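Local coordinates for interleukin-1beta (Gallus gallus, PDB 2WRY), which probably acts as a secreted pro-inflammatory cytokine that binds the interleukin-1 receptor, through the beta-trefoil domain that makes up this part of the longer protein, at residues A[4-9]-A[94-99]; A[30-35]-A[141-146]; A[45-50]-A[70-75]; A[76-81]-A[89-94]. All coordinates share one frame; numbering follows the deposited sequence.

Contact 1. Residues A[4-9]-A[94-99]; sequences FRYTRS and ADVMRD
Arg5 and Asp99 pair as an antiparallel, non-hydrogen-bonded couple on the surface of the beta-trefoil, where the chain's first strand meets the segment that follows strand 86-93. The backbone bonding is brief. Tyr6 N donates to Arg98 O over 2.9 Å in a nearly straight bond (168°), and the same oxygen takes a CA-H...O contact from Arg5 CA at 3.4 Å. One carbonyl thus serves two neighbouring residues of segment 4-9. Beyond the pair, Thr7 and Arg8 both face Leu50 in a classic beta bulge, and Met97 O is held by Tyr51 OH.

The apolar contact belongs to Tyr6. Its CG stands anti to the backbone N (chi1 179°), beside the carbonyl carbon, and the CE2 corner of the ring meets Val96 CG1 at 3.4 Å. Arg8 N lies over one ring face, toward the rim. Tyrosine suits this half-exposed place because the ring packs while its OH stays polar, hydrogen-bonded to Ser9 OG at 2.8 Å. An alanine here would probably leave Val96 CG1 without its apolar neighbour and Ser9 OG without the hydroxyl that holds it.

The charged side chains meet within segment 94-99. A salt bridge between adjacent residues, Arg98 NE to Asp99 OD2 at 2.7 Å, positions the Asp99 carboxylate, whose OD1 rests 3.4 Å from Arg5 CG.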
loop_
_atom_site.group_PDB
_atom_site.type_symbol
_atom_site.label_atom_id
_atom_site.label_comp_id
_atom_site.label_asym_id
_atom_site.label_seq_id
_atom_site.Cartn_x
_atom_site.Cartn_y
_atom_site.Cartn_z
ATOM N N PHE A 4 8.010 -4.316 -15.726
ATOM C CA PHE A 4 6.546 -4.197 -15.651
ATOM C C PHE A 4 6.043 -3.045 -16.534
ATOM O O PHE A 4 6.694 -2.004 -16.613
ATOM C CB PHE A 4 6.071 -3.927 -14.217
ATOM C CG PHE A 4 6.588 -4.899 -13.194
ATOM C CD1 PHE A 4 7.718 -4.592 -12.435
ATOM C CD2 PHE A 4 5.932 -6.107 -12.977
ATOM C CE1 PHE A 4 8.210 -5.489 -11.469
ATOM C CE2 PHE A 4 6.415 -7.014 -12.005
ATOM C CZ PHE A 4 7.545 -6.695 -11.259
ATOM N N ARG A 5 4.890 -3.229 -17.181
ATOM C CA ARG A 5 4.242 -2.155 -17.941
ATOM C C ARG A 5 2.847 -1.921 -17.426
ATOM O O ARG A 5 2.110 -2.866 -17.152
ATOM C CB ARG A 5 4.137 -2.503 -19.425
ATOM C CG ARG A 5 5.420 -2.326 -20.192
ATOM C CD ARG A 5 5.225 -2.650 -21.679
ATOM N NE ARG A 5 4.278 -3.750 -21.880
ATOM C CZ ARG A 5 4.534 -5.033 -21.621
ATOM N NH1 ARG A 5 5.721 -5.409 -21.146
ATOM N NH2 ARG A 5 3.589 -5.944 -21.828
ATOM N N TYR A 6 2.498 -0.651 -17.280
ATOM C CA TYR A 6 1.197 -0.223 -16.774
ATOM C C TYR A 6 0.084 -0.718 -17.680
ATOM O O TYR A 6 0.195 -0.635 -18.899
ATOM C CB TYR A 6 1.195 1.302 -16.785
ATOM C CG TYR A 6 -0.066 1.987 -16.330
ATOM C CD1 TYR A 6 -1.097 2.262 -17.224
ATOM C CD2 TYR A 6 -0.186 2.477 -15.040
ATOM C CE1 TYR A 6 -2.247 2.935 -16.810
ATOM C CE2 TYR A 6 -1.317 3.145 -14.614
ATOM C CZ TYR A 6 -2.353 3.380 -15.512
ATOM O OH TYR A 6 -3.467 4.060 -15.106
ATOM N N THR A 7 -1.003 -1.216 -17.086
ATOM C CA THR A 7 -2.187 -1.570 -17.874
ATOM C C THR A 7 -3.384 -0.640 -17.618
ATOM O O THR A 7 -3.985 -0.112 -18.568
ATOM C CB THR A 7 -2.568 -3.080 -17.717
ATOM O OG1 THR A 7 -3.038 -3.333 -16.404
ATOM C CG2 THR A 7 -1.382 -3.919 -17.913
ATOM N N ARG A 8 -3.737 -0.429 -16.358
ATOM C CA ARG A 8 -4.886 0.416 -16.040
ATOM C C ARG A 8 -4.901 0.699 -14.569
ATOM O O ARG A 8 -4.233 -0.012 -13.812
ATOM C CB ARG A 8 -6.195 -0.270 -16.426
ATOM C CG ARG A 8 -6.430 -1.575 -15.716
ATOM C CD ARG A 8 -7.782 -2.142 -16.137
ATOM N NE ARG A 8 -7.982 -3.481 -15.586
ATOM C CZ ARG A 8 -7.557 -4.602 -16.166
ATOM N NH1 ARG A 8 -6.904 -4.550 -17.330
ATOM N NH2 ARG A 8 -7.789 -5.774 -15.580
ATOM N N SER A 9 -5.647 1.724 -14.171
ATOM C CA SER A 9 -5.885 1.994 -12.756
ATOM C C SER A 9 -7.337 1.851 -12.394
ATOM O O SER A 9 -8.237 2.079 -13.231
ATOM C CB SER A 9 -5.457 3.400 -12.353
ATOM O OG SER A 9 -4.068 3.503 -12.437
ATOM N N ALA A 94 5.066 11.317 -7.208
ATOM C CA ALA A 94 5.476 10.637 -8.427
ATOM C C ALA A 94 4.307 10.701 -9.360
ATOM O O ALA A 94 3.151 10.623 -8.926
ATOM C CB ALA A 94 5.884 9.170 -8.158
ATOM N N ASP A 95 4.615 10.882 -10.634
ATOM C CA ASP A 95 3.598 10.777 -11.686
ATOM C C ASP A 95 3.339 9.314 -12.037
ATOM O O ASP A 95 4.011 8.405 -11.518
ATOM C CB ASP A 95 4.027 11.615 -12.883
ATOM C CG ASP A 95 4.167 13.095 -12.519
ATOM O OD1 ASP A 95 3.174 13.670 -12.019
ATOM O OD2 ASP A 95 5.262 13.672 -12.687
ATOM N N VAL A 96 2.327 9.067 -12.866
ATOM C CA VAL A 96 1.977 7.702 -13.215
ATOM C C VAL A 96 3.068 7.130 -14.100
ATOM O O VAL A 96 3.470 7.754 -15.082
ATOM C CB VAL A 96 0.608 7.623 -13.913
ATOM C CG1 VAL A 96 0.198 6.149 -14.106
ATOM C CG2 VAL A 96 -0.439 8.373 -13.115
ATOM N N MET A 97 3.560 5.953 -13.733
ATOM C CA MET A 97 4.705 5.339 -14.398
ATOM C C MET A 97 4.267 4.261 -15.378
ATOM O O MET A 97 3.638 3.270 -15.015
ATOM C CB MET A 97 5.675 4.796 -13.347
ATOM C CG MET A 97 6.404 5.918 -12.619
ATOM S SD MET A 97 7.002 5.411 -11.016
ATOM C CE MET A 97 5.481 5.488 -10.039
ATOM N N ARG A 98 4.537 4.506 -16.650
ATOM C CA ARG A 98 4.220 3.571 -17.694
ATOM C C ARG A 98 5.110 2.335 -17.574
ATOM O O ARG A 98 4.657 1.212 -17.741
ATOM C CB ARG A 98 4.431 4.263 -19.051
ATOM C CG ARG A 98 4.471 3.369 -20.242
ATOM C CD ARG A 98 4.973 4.172 -21.460
ATOM N NE ARG A 98 6.336 4.662 -21.234
ATOM C CZ ARG A 98 6.705 5.938 -21.071
ATOM N NH1 ARG A 98 5.821 6.938 -21.125
ATOM N NH2 ARG A 98 7.987 6.210 -20.853
ATOM N N ASP A 99 6.378 2.572 -17.276
ATOM C CA ASP A 99 7.375 1.508 -17.252
ATOM C C ASP A 99 8.104 1.434 -15.933
ATOM O O ASP A 99 8.596 2.438 -15.408
ATOM C CB ASP A 99 8.405 1.714 -18.367
ATOM C CG ASP A 99 7.803 1.578 -19.746
ATOM O OD1 ASP A 99 7.314 0.482 -20.098
ATOM O OD2 ASP A 99 7.833 2.583 -20.484
#

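Contact 2. Residues A[30-35]-A[141-146]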
loop_
_atom_site.group_PDB
_atom_site.type_symbol
_atom_site.label_atom_id
_atom_site.label_comp_id
_atom_site.label_asym_id
_atom_site.label_seq_id
_atom_site.Cartn_x
_atom_site.Cartn_y
_atom_site.Cartn_z
ATOM N N LEU A 30 1.045 8.235 6.004
ATOM C CA LEU A 30 -0.304 7.756 6.249
ATOM C C LEU A 30 -0.416 7.277 7.687
ATOM O O LEU A 30 0.535 6.706 8.237
ATOM C CB LEU A 30 -0.630 6.565 5.355
ATOM C CG LEU A 30 -0.823 6.770 3.867
ATOM C CD1 LEU A 30 -0.851 5.380 3.232
ATOM C CD2 LEU A 30 -2.083 7.557 3.541
ATOM N N VAL A 31 -1.590 7.485 8.280
ATOM C CA VAL A 31 -1.929 6.843 9.548
ATOM C C VAL A 31 -3.223 6.065 9.371
ATOM O O VAL A 31 -4.002 6.319 8.430
ATOM C CB VAL A 31 -2.052 7.841 10.735
ATOM C CG1 VAL A 31 -0.715 8.584 10.970
ATOM C CG2 VAL A 31 -3.183 8.788 10.542
ATOM N N ALA A 32 -3.441 5.101 10.261
ATOM C CA ALA A 32 -4.690 4.337 10.241
ATOM C C ALA A 32 -5.518 4.607 11.480
ATOM O O ALA A 32 -5.023 4.586 12.597
ATOM C CB ALA A 32 -4.409 2.851 10.082
ATOM N N LEU A 33 -6.804 4.869 11.284
ATOM C CA LEU A 33 -7.676 5.156 12.423
ATOM C C LEU A 33 -9.090 4.678 12.172
ATOM O O LEU A 33 -9.442 4.343 11.048
ATOM C CB LEU A 33 -7.657 6.641 12.808
ATOM C CG LEU A 33 -7.341 7.750 11.786
ATOM C CD1 LEU A 33 -8.151 7.603 10.545
ATOM C CD2 LEU A 33 -7.548 9.125 12.425
ATOM N N HIS A 34 -9.881 4.612 13.242
ATOM C CA HIS A 34 -11.314 4.426 13.096
ATOM C C HIS A 34 -11.847 5.842 12.895
ATOM O O HIS A 34 -11.884 6.642 13.825
ATOM C CB HIS A 34 -11.895 3.762 14.348
ATOM C CG HIS A 34 -11.305 2.425 14.644
ATOM N ND1 HIS A 34 -11.597 1.300 13.901
ATOM C CD2 HIS A 34 -10.436 2.030 15.604
ATOM C CE1 HIS A 34 -10.930 0.272 14.393
ATOM N NE2 HIS A 34 -10.203 0.694 15.412
ATOM N N LEU A 35 -12.176 6.176 11.657
ATOM C CA LEU A 35 -12.521 7.543 11.328
ATOM C C LEU A 35 -13.987 7.707 11.627
ATOM O O LEU A 35 -14.809 6.948 11.106
ATOM C CB LEU A 35 -12.260 7.834 9.846
ATOM C CG LEU A 35 -11.644 9.175 9.402
ATOM C CD1 LEU A 35 -12.143 9.526 8.013
ATOM C CD2 LEU A 35 -11.898 10.343 10.369
ATOM N N GLN A 141 -1.583 5.523 14.367
ATOM C CA GLN A 141 -0.151 5.232 14.209
ATOM C C GLN A 141 0.166 5.133 12.719
ATOM O O GLN A 141 -0.747 4.920 11.896
ATOM C CB GLN A 141 0.237 3.916 14.916
ATOM C CG GLN A 141 0.018 3.947 16.412
ATOM C CD GLN A 141 1.018 4.801 17.168
ATOM O OE1 GLN A 141 1.926 5.411 16.592
ATOM N NE2 GLN A 141 0.870 4.829 18.485
ATOM N N PRO A 142 1.439 5.350 12.343
ATOM C CA PRO A 142 1.778 5.268 10.912
ATOM C C PRO A 142 1.508 3.916 10.259
ATOM O O PRO A 142 1.602 2.872 10.912
ATOM C CB PRO A 142 3.281 5.533 10.899
ATOM C CG PRO A 142 3.471 6.401 12.118
ATOM C CD PRO A 142 2.606 5.756 13.144
ATOM N N VAL A 143 1.126 3.959 8.986
ATOM C CA VAL A 143 1.131 2.757 8.142
ATOM C C VAL A 143 2.589 2.490 7.789
ATOM O O VAL A 143 3.343 3.415 7.450
ATOM C CB VAL A 143 0.259 2.958 6.859
ATOM C CG1 VAL A 143 0.225 1.692 6.018
ATOM C CG2 VAL A 143 -1.150 3.353 7.259
ATOM N N GLY A 144 2.987 1.229 7.871
ATOM C CA GLY A 144 4.384 0.830 7.597
ATOM C C GLY A 144 4.493 -0.472 6.846
ATOM O O GLY A 144 3.539 -0.883 6.191
ATOM N N ILE A 145 5.686 -1.070 6.899
ATOM C CA ILE A 145 5.906 -2.419 6.374
ATOM C C ILE A 145 6.526 -3.305 7.451
ATOM O O ILE A 145 7.189 -2.831 8.408
ATOM C CB ILE A 145 6.760 -2.490 5.060
ATOM C CG1 ILE A 145 8.050 -1.684 5.193
ATOM C CG2 ILE A 145 5.904 -2.019 3.862
ATOM C CD1 ILE A 145 8.997 -1.879 4.032
ATOM N N THR A 146 6.265 -4.589 7.308
ATOM C CA THR A 146 6.719 -5.577 8.289
ATOM C C THR A 146 7.092 -6.887 7.606
ATOM O O THR A 146 6.459 -7.282 6.623
ATOM C CB THR A 146 5.598 -5.914 9.334
ATOM O OG1 THR A 146 6.102 -6.850 10.299
ATOM C CG2 THR A 146 4.351 -6.507 8.667
HETATM O O HOH W 1 2.875 5.921 5.893
HETATM O O HOH W 2 -2.928 3.110 13.472
#
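The flat peptide groups of Leu30 and Gln141 are met quite differently in this antiparallel pairing of the beta-trefoil, which sets a short, loosely bonded edge strand, 141-142, beside strand 29-33, whose other neighbour is 21-26. Val143 N stands above the carbonyl plane of Leu30, 43° out of it, and donates to Leu30 O over 2.9 Å. Ala32 N instead approaches Gln141 O nearly along the C=O axis, in a longer bond of 3.2 Å.

Between them Val31 and Pro142 form a non-hydrogen-bonded pair. Proline suits that position, since its nitrogen has no hydrogen to offer and none is needed there. Pro142 CA leans on Leu30 O at 3.3 Å, and Val31 CA on Gln141 O, each as a CA-H...O contact.

Two waters extend the pairing. One accepts from Leu30 N and sits 3.0 Å from Val143 O; the other accepts from Gln141 N and lies 2.7 Å from Ala32 O. Each links the backbone atoms that the direct bonds leave over in the same residue pairs.

Apolar branched residues fill the inner side. Val143 has CG1 anti to its backbone N (chi1 -178°), which puts CG2 beside that N and toward strand 29-33. The buried valine also touches Leu89, and Leu30 reaches Met78 and Leu91, so this small sheet closes on the hairpin 76-93. Val143 CG2 packs against Leu30 CB at 3.8 Å.

Contact 3. Residues A[45-50]-A[70-75]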
loop_
_atom_site.group_PDB
_atom_site.type_symbol
_atom_site.label_atom_id
_atom_site.label_comp_id
_atom_site.label_asym_id
_atom_site.label_seq_id
_atom_site.Cartn_x
_atom_site.Cartn_y
_atom_site.Cartn_z
ATOM N N ARG A 45 -8.516 7.064 -0.468
ATOM C CA ARG A 45 -8.810 5.977 -1.407
ATOM C C ARG A 45 -7.526 5.679 -2.161
ATOM O O ARG A 45 -6.629 6.543 -2.243
ATOM C CB ARG A 45 -9.917 6.350 -2.398
ATOM C CG ARG A 45 -11.278 6.419 -1.738
ATOM C CD ARG A 45 -12.350 5.746 -2.585
ATOM N NE ARG A 45 -12.542 6.311 -3.916
ATOM C CZ ARG A 45 -13.106 5.666 -4.941
ATOM N NH1 ARG A 45 -13.540 4.408 -4.813
ATOM N NH2 ARG A 45 -13.237 6.289 -6.108
ATOM N N LEU A 46 -7.402 4.465 -2.684
ATOM C CA LEU A 46 -6.208 4.092 -3.442
ATOM C C LEU A 46 -6.519 4.037 -4.924
ATOM O O LEU A 46 -7.536 3.466 -5.331
ATOM C CB LEU A 46 -5.653 2.726 -2.990
ATOM C CG LEU A 46 -5.225 2.605 -1.526
ATOM C CD1 LEU A 46 -4.615 1.224 -1.265
ATOM C CD2 LEU A 46 -4.199 3.717 -1.117
ATOM N N ASN A 47 -5.651 4.616 -5.739
ATOM C CA ASN A 47 -5.774 4.427 -7.170
ATOM C C ASN A 47 -4.755 3.341 -7.459
ATOM O O ASN A 47 -3.540 3.603 -7.474
ATOM C CB ASN A 47 -5.437 5.715 -7.935
ATOM C CG ASN A 47 -6.396 5.961 -9.110
ATOM O OD1 ASN A 47 -7.031 5.034 -9.649
ATOM N ND2 ASN A 47 -6.445 7.208 -9.559
ATOM N N ILE A 48 -5.242 2.118 -7.608
ATOM C CA ILE A 48 -4.377 0.950 -7.777
ATOM C C ILE A 48 -4.040 0.741 -9.240
ATOM O O ILE A 48 -4.913 0.412 -10.057
ATOM C CB ILE A 48 -4.990 -0.324 -7.160
ATOM C CG1 ILE A 48 -5.280 -0.064 -5.671
ATOM C CG2 ILE A 48 -4.024 -1.516 -7.373
ATOM C CD1 ILE A 48 -5.730 -1.291 -4.880
ATOM N N ALA A 49 -2.779 0.994 -9.585
ATOM C CA ALA A 49 -2.334 0.819 -10.975
ATOM C C ALA A 49 -1.914 -0.621 -11.163
ATOM O O ALA A 49 -0.978 -1.099 -10.499
ATOM C CB ALA A 49 -1.150 1.713 -11.273
ATOM N N LEU A 50 -2.599 -1.317 -12.055
ATOM C CA LEU A 50 -2.229 -2.683 -12.369
ATOM C C LEU A 50 -1.180 -2.744 -13.465
ATOM O O LEU A 50 -1.310 -2.064 -14.489
ATOM C CB LEU A 50 -3.491 -3.480 -12.753
ATOM C CG LEU A 50 -3.383 -4.944 -13.151
ATOM C CD1 LEU A 50 -2.843 -5.763 -11.988
ATOM C CD2 LEU A 50 -4.762 -5.449 -13.653
ATOM N N GLY A 70 -1.427 4.349 -5.607
ATOM C CA GLY A 70 -1.521 5.796 -5.626
ATOM C C GLY A 70 -2.461 6.267 -4.526
ATOM O O GLY A 70 -3.474 5.620 -4.238
ATOM N N ILE A 71 -2.092 7.358 -3.868
ATOM C CA ILE A 71 -2.924 7.941 -2.821
ATOM C C ILE A 71 -3.839 8.925 -3.538
ATOM O O ILE A 71 -3.387 10.028 -3.909
ATOM C CB ILE A 71 -2.065 8.670 -1.756
ATOM C CG1 ILE A 71 -0.918 7.774 -1.252
ATOM C CG2 ILE A 71 -2.945 9.136 -0.595
ATOM C CD1 ILE A 71 -1.406 6.380 -0.778
ATOM N N LYS A 72 -5.085 8.500 -3.783
ATOM C CA LYS A 72 -5.971 9.172 -4.730
ATOM C C LYS A 72 -6.226 10.622 -4.333
ATOM O O LYS A 72 -6.623 10.918 -3.209
ATOM C CB LYS A 72 -7.297 8.414 -4.862
ATOM C CG LYS A 72 -8.214 9.039 -5.905
ATOM C CD LYS A 72 -9.362 8.048 -6.136
ATOM C CE LYS A 72 -10.204 8.425 -7.363
ATOM N NZ LYS A 72 -10.755 9.785 -7.249
ATOM N N GLY A 73 -5.943 11.518 -5.272
ATOM C CA GLY A 73 -6.167 12.954 -5.082
ATOM C C GLY A 73 -5.016 13.734 -4.470
ATOM O O GLY A 73 -5.091 14.980 -4.355
ATOM N N TYR A 74 -3.966 13.020 -4.065
ATOM C CA TYR A 74 -2.828 13.660 -3.445
ATOM C C TYR A 74 -1.544 13.595 -4.283
ATOM O O TYR A 74 -0.509 14.129 -3.857
ATOM C CB TYR A 74 -2.580 13.049 -2.075
ATOM C CG TYR A 74 -3.657 13.293 -1.048
ATOM C CD1 TYR A 74 -4.655 12.341 -0.802
ATOM C CD2 TYR A 74 -3.652 14.456 -0.278
ATOM C CE1 TYR A 74 -5.606 12.534 0.197
ATOM C CE2 TYR A 74 -4.614 14.666 0.724
ATOM C CZ TYR A 74 -5.574 13.697 0.952
ATOM O OH TYR A 74 -6.518 13.890 1.933
ATOM N N LYS A 75 -1.613 12.944 -5.450
ATOM C CA LYS A 75 -0.493 12.909 -6.400
ATOM C C LYS A 75 0.756 12.239 -5.782
ATOM O O LYS A 75 1.912 12.604 -6.059
ATOM C CB LYS A 75 -0.240 14.341 -6.955
ATOM C CG LYS A 75 -1.381 14.896 -7.893
ATOM C CD LYS A 75 -2.636 15.331 -7.137
ATOM C CE LYS A 75 -3.586 16.115 -8.031
ATOM N NZ LYS A 75 -4.830 16.475 -7.291
HETATM O O HOH W 3 -8.271 9.811 -1.317
#
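Leu46 and Ile71, with Asn47 and Gly70, form an antiparallel backbone ladder between strands 45-53 and 66-71 of the beta-trefoil, just before the chain turns into strand 76-83. Asn47 and Gly70 are a hydrogen-bonded pair: Asn47 N donates to Gly70 O over 2.8 Å, and Gly70 N returns a bond to Asn47 O. Glycine suits this buried site, because a beta carbon would be pressed against Asn47 O. One step on, Lys72 N donates to Arg45 O at 2.9 Å, and a water that accepts from Arg45 N and donates to Lys72 O closes the end of the ladder.

The two faces differ in chemistry. Leu46 and Ile71 lie side by side and point the same way, and Ile71 continues onto Leu76 and Met78 in the core. On the other face Lys72 has CG anti to the backbone N (chi1 -176°), and its aliphatic chain runs beside Arg45, with Lys72 CE 3.9 Å from Arg45 NH2. The like charges, Arg45 NH2 and Lys72 NZ, stay 4.4 Å apart; Arg45 also packs on Ser11 and Asp13 of strand 4-16.

A type II turn from Ile71 to Tyr74 follows, held by Tyr74 N on Ile71 O. Gly73 fills its third position, where the positive phi (89°) favours glycine. On the apolar face, Leu46 CD2 meets Ile71 CD1 at 3.9 Å.

Contact 4. Residues A[76-81]-A[89-94]; sequences LYMSCV and LQLEEA
Ser79 and Glu92 are brought together by their first torsions: Ser79 OG sits between its backbone N and carbonyl carbon (chi1 67°), while Glu92 CG lies anti to its carbonyl carbon (chi1 -62°) and the rest of the chain runs extended. The two residues face one side of a beta hairpin of the trefoil, strands 76-83 and 86-93. Ser79 OG donates to Glu92 OE1 over 2.7 Å from the anti side. Gln90 NE2 binds the same oxygen from the opposite face of the carboxylate, also at 2.7 Å, and Arg107 adds a salt bridge. Three donors on one oxygen would probably favour the ionised acid. An alanine in place of Glu92 would probably leave Ser79 OG, Gln90 NE2 and the charge of Arg107 without this shared acceptor.

The backbone ladder is regular. Tyr77 and Glu92 exchange two bonds, as do Ser79 and Gln90, where Gln90 N to Ser79 O is almost perfectly straight (178°). Val81 CG2 lies 3.5 Å from Gln90 CD, the two side chains crossing at about a right angle.

The other face is apolar and largely buried, as befits the trefoil core. Met78 CG lies beside Leu91 CD2 at 3.9 Å, and the flexible methionine tip turns to Leu89, although the modelled methyl contact there is doubtfully tight. Leu76 CD2 folds against Glu93 N at 3.6 Å. Back on the face of Ser79 and Glu92, Ala94 O lies in the plane of the Tyr77 ring, at its edge, 3.6 Å from Tyr77 CD2.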
loop_
_atom_site.group_PDB
_atom_site.type_symbol
_atom_site.label_atom_id
_atom_site.label_comp_id
_atom_site.label_asym_id
_atom_site.label_seq_id
_atom_site.Cartn_x
_atom_site.Cartn_y
_atom_site.Cartn_z
ATOM N N LEU A 76 0.496 11.219 -4.960
ATOM C CA LEU A 76 1.548 10.460 -4.284
ATOM C C LEU A 76 1.412 8.994 -4.671
ATOM O O LEU A 76 0.302 8.526 -4.913
ATOM C CB LEU A 76 1.383 10.557 -2.765
ATOM C CG LEU A 76 1.539 11.950 -2.115
ATOM C CD1 LEU A 76 1.076 11.958 -0.659
ATOM C CD2 LEU A 76 3.004 12.457 -2.196
ATOM N N TYR A 77 2.545 8.283 -4.704
ATOM C CA TYR A 77 2.551 6.811 -4.731
ATOM C C TYR A 77 3.324 6.250 -3.540
ATOM O O TYR A 77 4.289 6.874 -3.084
ATOM C CB TYR A 77 3.137 6.271 -6.040
ATOM C CG TYR A 77 2.134 6.289 -7.172
ATOM C CD1 TYR A 77 1.377 5.150 -7.472
ATOM C CD2 TYR A 77 1.903 7.444 -7.922
ATOM C CE1 TYR A 77 0.455 5.147 -8.493
ATOM C CE2 TYR A 77 0.979 7.446 -8.962
ATOM C CZ TYR A 77 0.245 6.288 -9.230
ATOM O OH TYR A 77 -0.708 6.256 -10.210
ATOM N N MET A 78 2.876 5.092 -3.021
ATOM C CA MET A 78 3.611 4.404 -1.943
ATOM C C MET A 78 4.881 3.798 -2.506
ATOM O O MET A 78 4.896 3.314 -3.639
ATOM C CB MET A 78 2.768 3.267 -1.357
ATOM C CG MET A 78 1.452 3.748 -0.822
ATOM S SD MET A 78 0.776 2.435 0.225
ATOM C CE MET A 78 1.282 2.988 1.814
ATOM N N SER A 79 5.926 3.762 -1.698
ATOM C CA SER A 79 7.155 3.045 -2.114
ATOM C C SER A 79 7.835 2.431 -0.902
ATOM O O SER A 79 7.631 2.884 0.209
ATOM C CB SER A 79 8.125 3.999 -2.835
ATOM O OG SER A 79 8.608 4.955 -1.921
ATOM N N CYS A 80 8.652 1.400 -1.123
ATOM C CA CYS A 80 9.460 0.839 -0.040
ATOM C C CYS A 80 10.908 1.126 -0.318
ATOM O O CYS A 80 11.409 0.830 -1.407
ATOM C CB CYS A 80 9.254 -0.663 0.008
ATOM S SG CYS A 80 7.589 -1.044 0.419
ATOM N N VAL A 81 11.587 1.678 0.678
ATOM C CA VAL A 81 12.992 2.055 0.507
ATOM C C VAL A 81 13.744 1.808 1.790
ATOM O O VAL A 81 13.138 1.730 2.875
ATOM C CB VAL A 81 13.151 3.546 0.109
ATOM C CG1 VAL A 81 12.462 3.857 -1.229
ATOM C CG2 VAL A 81 12.682 4.483 1.211
ATOM N N LEU A 89 8.310 2.130 4.602
ATOM C CA LEU A 89 7.286 2.584 3.674
ATOM C C LEU A 89 7.334 4.103 3.619
ATOM O O LEU A 89 7.328 4.800 4.664
ATOM C CB LEU A 89 5.917 2.134 4.206
ATOM C CG LEU A 89 4.735 2.464 3.285
ATOM C CD1 LEU A 89 4.813 1.643 1.990
ATOM C CD2 LEU A 89 3.440 2.145 4.037
ATOM N N GLN A 90 7.379 4.613 2.394
ATOM C CA GLN A 90 7.278 6.064 2.222
ATOM C C GLN A 90 6.269 6.434 1.165
ATOM O O GLN A 90 5.766 5.590 0.427
ATOM C CB GLN A 90 8.637 6.688 1.956
ATOM C CG GLN A 90 9.303 6.310 0.708
ATOM C CD GLN A 90 10.558 7.161 0.457
ATOM O OE1 GLN A 90 11.205 7.655 1.400
ATOM N NE2 GLN A 90 10.902 7.326 -0.807
ATOM N N LEU A 91 5.926 7.712 1.150
ATOM C CA LEU A 91 5.038 8.236 0.137
ATOM C C LEU A 91 5.866 9.228 -0.656
ATOM O O LEU A 91 6.547 10.090 -0.084
ATOM C CB LEU A 91 3.871 8.973 0.774
ATOM C CG LEU A 91 3.035 8.196 1.790
ATOM C CD1 LEU A 91 1.988 9.118 2.419
ATOM C CD2 LEU A 91 2.359 6.990 1.121
ATOM N N GLU A 92 5.811 9.092 -1.966
ATOM C CA GLU A 92 6.600 9.939 -2.851
ATOM C C GLU A 92 5.715 10.649 -3.841
ATOM O O GLU A 92 4.763 10.068 -4.352
ATOM C CB GLU A 92 7.606 9.084 -3.654
ATOM C CG GLU A 92 8.634 8.354 -2.834
ATOM C CD GLU A 92 9.724 7.730 -3.692
ATOM O OE1 GLU A 92 10.242 6.659 -3.305
ATOM O OE2 GLU A 92 10.102 8.331 -4.730
ATOM N N GLU A 93 6.031 11.926 -4.102
ATOM C CA GLU A 93 5.430 12.617 -5.215
ATOM C C GLU A 93 5.958 11.929 -6.453
ATOM O O GLU A 93 7.179 11.912 -6.712
ATOM C CB GLU A 93 5.831 14.101 -5.220
ATOM C CG GLU A 93 5.247 14.898 -4.079
ATOM C CD GLU A 93 5.808 16.305 -4.028
ATOM O OE1 GLU A 93 5.619 17.043 -5.010
ATOM O OE2 GLU A 93 6.442 16.663 -3.007
ATOM N N ALA A 94 5.066 11.317 -7.208
ATOM C CA ALA A 94 5.476 10.637 -8.427
ATOM C C ALA A 94 4.307 10.701 -9.360
ATOM O O ALA A 94 3.151 10.623 -8.926
ATOM C CB ALA A 94 5.884 9.170 -8.158
#

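Overall arrangement
Contact 1 is a surface contact, contact 2 is buried, and contacts 3 and 4 are partly buried. Contacts 1, 3 and 4 belong to one curled sheet: Thr7 and Arg8 of contact 1 bond to Leu50 of contact 3, and Ile71 N of contact 3 bonds to Leu76 O of contact 4. Contact 4 runs into contact 1 through the shared Ala94. Contact 2, in a separate small sheet about 25 Å from contact 1 between centres, instead meets contacts 3 and 4 by apolar packing, Leu30 touching both Ile71 and Met78. A single salt bridge marks contact 1, contact 3 sets two like charges near each other, waters complete contacts 2 and 3, and contact 4 combines a leucine-methionine face with a polar network.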